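Local coordinates for protein pyridoxine 4-oxidase (Mesorhizobium loti, PDB 4HA6) that oxidises pyridoxine at its 4-hydroxymethyl group, as an FAD-dependent member of the GMC oxidoreductase family, at residues A[151-156]-A[412-417]. Residues are numbered along the deposited sequence; the frame is centred on the assembly and turned at random.
Sequences SPLARA and DELAGW
The N-terminal turn of helix 152-163 packs here against the loop that leads from helix 392-409 into strand 418-421, with an indole lying over the helix start. S151 is the N-cap: its OG accepts a weak bond from L153 N, 3.1 Å away and well bent at 125°. W417 carries CG anti to its carbonyl carbon (chi1 -72°), which sends the ring across this turn so that L153 CA sits over one face, 4.1 Å from the centroid of the five-membered ring, a CH-pi contact. The benzo end of the indole reaches P152, whose CG meets CZ2 of W417 obliquely at 3.8 Å. In the GMC oxidoreductase fold of this enzyme the patch lies about 29 Å from the centre of the chain, and Y356 of strand 355-362, in the antiparallel sheet, touches both L153 and W417. The L153 side chain, CG anti to its backbone N (chi1 176°), brings CD1 to 3.7 Å from CD2 of L414. That same L414 CD2 lies 3.8 Å from CB of A156, a methyl aimed at the loop, which also comes within 3.5 Å of the carbonyl O of E413. A serine in place of W417 would lose the indole over L153 CA and beside P152 CG, and would probably loosen the loop against the helix. E413 turns its carboxylate away from the contact, into a salt bridge with R411.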
ATOM      1  N   SER A 151      15.916 -16.715   6.002  1.00 15.28           N
ATOM      2  CA  SER A 151      16.984 -16.491   6.980  1.00 13.26           C
ATOM      3  C   SER A 151      16.847 -17.362   8.243  1.00 14.90           C
ATOM      4  O   SER A 151      15.747 -17.531   8.774  1.00 10.85           O
ATOM      5  CB  SER A 151      16.999 -15.013   7.374  1.00 19.77           C
ATOM      6  OG  SER A 151      17.698 -14.822   8.582  1.00 15.26           O
ATOM      7  N   PRO A 152      17.971 -17.918   8.735  1.00 15.01           N
ATOM      8  CA  PRO A 152      17.878 -18.709   9.967  1.00 14.07           C
ATOM      9  C   PRO A 152      17.293 -17.899  11.131  1.00 10.94           C
ATOM     10  O   PRO A 152      16.603 -18.483  11.970  1.00 11.36           O
ATOM     11  CB  PRO A 152      19.336 -19.130  10.240  1.00 17.47           C
ATOM     12  CG  PRO A 152      20.183 -18.274   9.369  1.00 19.00           C
ATOM     13  CD  PRO A 152      19.333 -17.922   8.173  1.00 14.01           C
ATOM     14  N   LEU A 153      17.544 -16.585  11.166  1.00 11.98           N
ATOM     15  CA  LEU A 153      16.865 -15.680  12.111  1.00 16.98           C
ATOM     16  C   LEU A 153      15.340 -15.728  11.965  1.00  9.32           C
ATOM     17  O   LEU A 153      14.617 -15.848  12.962  1.00  8.55           O
ATOM     18  CB  LEU A 153      17.348 -14.224  11.938  1.00 13.79           C
ATOM     19  CG  LEU A 153      16.670 -13.143  12.795  1.00 21.36           C
ATOM     20  CD1 LEU A 153      16.570 -13.543  14.278  1.00 18.09           C
ATOM     21  CD2 LEU A 153      17.390 -11.801  12.670  1.00 15.91           C
ATOM     22  N   ALA A 154      14.853 -15.627  10.728  1.00  8.31           N
ATOM     23  CA  ALA A 154      13.412 -15.671  10.470  1.00  6.84           C
ATOM     24  C   ALA A 154      12.810 -17.028  10.828  1.00  8.53           C
ATOM     25  O   ALA A 154      11.690 -17.105  11.350  1.00  6.52           O
ATOM     26  CB  ALA A 154      13.104 -15.316   9.027  1.00  9.45           C
ATOM     27  N   ARG A 155      13.542 -18.106  10.560  1.00 11.69           N
ATOM     28  CA  ARG A 155      13.030 -19.420  10.923  1.00  6.17           C
ATOM     29  C   ARG A 155      12.921 -19.554  12.435  1.00  7.83           C
ATOM     30  O   ARG A 155      12.019 -20.218  12.954  1.00 11.34           O
ATOM     31  CB  ARG A 155      13.897 -20.541  10.337  1.00 11.33           C
ATOM     32  CG  ARG A 155      13.765 -20.690   8.832  1.00 10.85           C
ATOM     33  CD  ARG A 155      14.545 -21.891   8.323  1.00 34.03           C
ATOM     34  NE  ARG A 155      15.723 -21.492   7.554  1.00 40.89           N
ATOM     35  CZ  ARG A 155      16.971 -21.566   8.010  1.00 39.31           C
ATOM     36  NH1 ARG A 155      17.206 -22.028   9.236  1.00 31.81           N
ATOM     37  NH2 ARG A 155      17.984 -21.182   7.238  1.00 29.59           N
ATOM     38  N   ALA A 156      13.854 -18.928  13.141  1.00 10.47           N
ATOM     39  CA  ALA A 156      13.872 -18.980  14.591  1.00  5.95           C
ATOM     40  C   ALA A 156      12.681 -18.178  15.126  1.00 12.30           C
ATOM     41  O   ALA A 156      12.038 -18.561  16.120  1.00 10.40           O
ATOM     42  CB  ALA A 156      15.176 -18.425  15.107  1.00  7.69           C
ATOM     43  N   ASP A 412      12.886 -18.821  24.115  1.00  9.52           N
ATOM     44  CA  ASP A 412      14.020 -19.738  23.967  1.00 10.86           C
ATOM     45  C   ASP A 412      14.361 -20.066  22.511  1.00 12.61           C
ATOM     46  O   ASP A 412      15.516 -20.327  22.185  1.00 13.72           O
ATOM     47  CB  ASP A 412      13.724 -21.047  24.691  1.00 17.31           C
ATOM     48  CG  ASP A 412      13.933 -20.953  26.181  1.00 28.01           C
ATOM     49  OD1 ASP A 412      14.477 -19.924  26.652  1.00 19.98           O
ATOM     50  OD2 ASP A 412      13.561 -21.923  26.877  1.00 24.98           O
ATOM     51  N   GLU A 413      13.353 -20.072  21.643  1.00  8.81           N
ATOM     52  CA  GLU A 413      13.561 -20.365  20.223  1.00  5.94           C
ATOM     53  C   GLU A 413      14.449 -19.331  19.534  1.00  6.69           C
ATOM     54  O   GLU A 413      14.958 -19.581  18.436  1.00 10.24           O
ATOM     55  CB  GLU A 413      12.219 -20.470  19.492  1.00  9.59           C
ATOM     56  CG  GLU A 413      11.396 -21.705  19.874  1.00 14.32           C
ATOM     57  CD  GLU A 413      10.764 -21.599  21.257  1.00 14.04           C
ATOM     58  OE1 GLU A 413      10.244 -22.624  21.739  1.00 25.72           O
ATOM     59  OE2 GLU A 413      10.772 -20.502  21.858  1.00 12.95           O
ATOM     60  N   LEU A 414      14.634 -18.177  20.174  1.00  5.28           N
ATOM     61  CA  LEU A 414      15.497 -17.115  19.624  1.00 13.98           C
ATOM     62  C   LEU A 414      16.788 -16.915  20.446  1.00 12.85           C
ATOM     63  O   LEU A 414      17.591 -16.028  20.154  1.00 10.29           O
ATOM     64  CB  LEU A 414      14.721 -15.795  19.513  1.00 12.42           C
ATOM     65  CG  LEU A 414      13.868 -15.550  18.265  1.00  5.37           C
ATOM     66  CD1 LEU A 414      12.879 -14.426  18.531  1.00  8.32           C
ATOM     67  CD2 LEU A 414      14.735 -15.206  17.064  1.00  6.15           C
ATOM     68  N   ALA A 415      16.979 -17.762  21.457  1.00  8.78           N
ATOM     69  CA  ALA A 415      18.143 -17.701  22.331  1.00 13.95           C
ATOM     70  C   ALA A 415      19.464 -17.886  21.584  1.00 10.72           C
ATOM     71  O   ALA A 415      20.520 -17.449  22.057  1.00 17.66           O
ATOM     72  CB  ALA A 415      18.019 -18.741  23.430  1.00 14.00           C
ATOM     73  N   GLY A 416      19.418 -18.534  20.427  1.00  9.50           N
ATOM     74  CA  GLY A 416      20.623 -18.694  19.630  1.00 14.22           C
ATOM     75  C   GLY A 416      21.056 -17.379  18.997  1.00 24.41           C
ATOM     76  O   GLY A 416      22.236 -17.192  18.659  1.00 12.14           O
ATOM     77  N   TRP A 417      20.110 -16.455  18.839  1.00 14.85           N
ATOM     78  CA  TRP A 417      20.413 -15.192  18.159  1.00 12.54           C
ATOM     79  C   TRP A 417      20.504 -14.009  19.108  1.00 17.76           C
ATOM     80  O   TRP A 417      21.258 -13.061  18.855  1.00 11.02           O
ATOM     81  CB  TRP A 417      19.369 -14.900  17.074  1.00 13.46           C
ATOM     82  CG  TRP A 417      19.521 -15.787  15.907  1.00 17.09           C
ATOM     83  CD1 TRP A 417      18.870 -16.969  15.674  1.00 14.93           C
ATOM     84  CD2 TRP A 417      20.410 -15.592  14.810  1.00 11.85           C
ATOM     85  NE1 TRP A 417      19.309 -17.519  14.488  1.00 15.32           N
ATOM     86  CE2 TRP A 417      20.255 -16.687  13.940  1.00 13.96           C
ATOM     87  CE3 TRP A 417      21.328 -14.594  14.478  1.00 20.78           C
ATOM     88  CZ2 TRP A 417      20.981 -16.809  12.757  1.00 23.54           C
ATOM     89  CZ3 TRP A 417      22.042 -14.712  13.308  1.00 29.12           C
ATOM     90  CH2 TRP A 417      21.866 -15.806  12.459  1.00 24.85           C
TER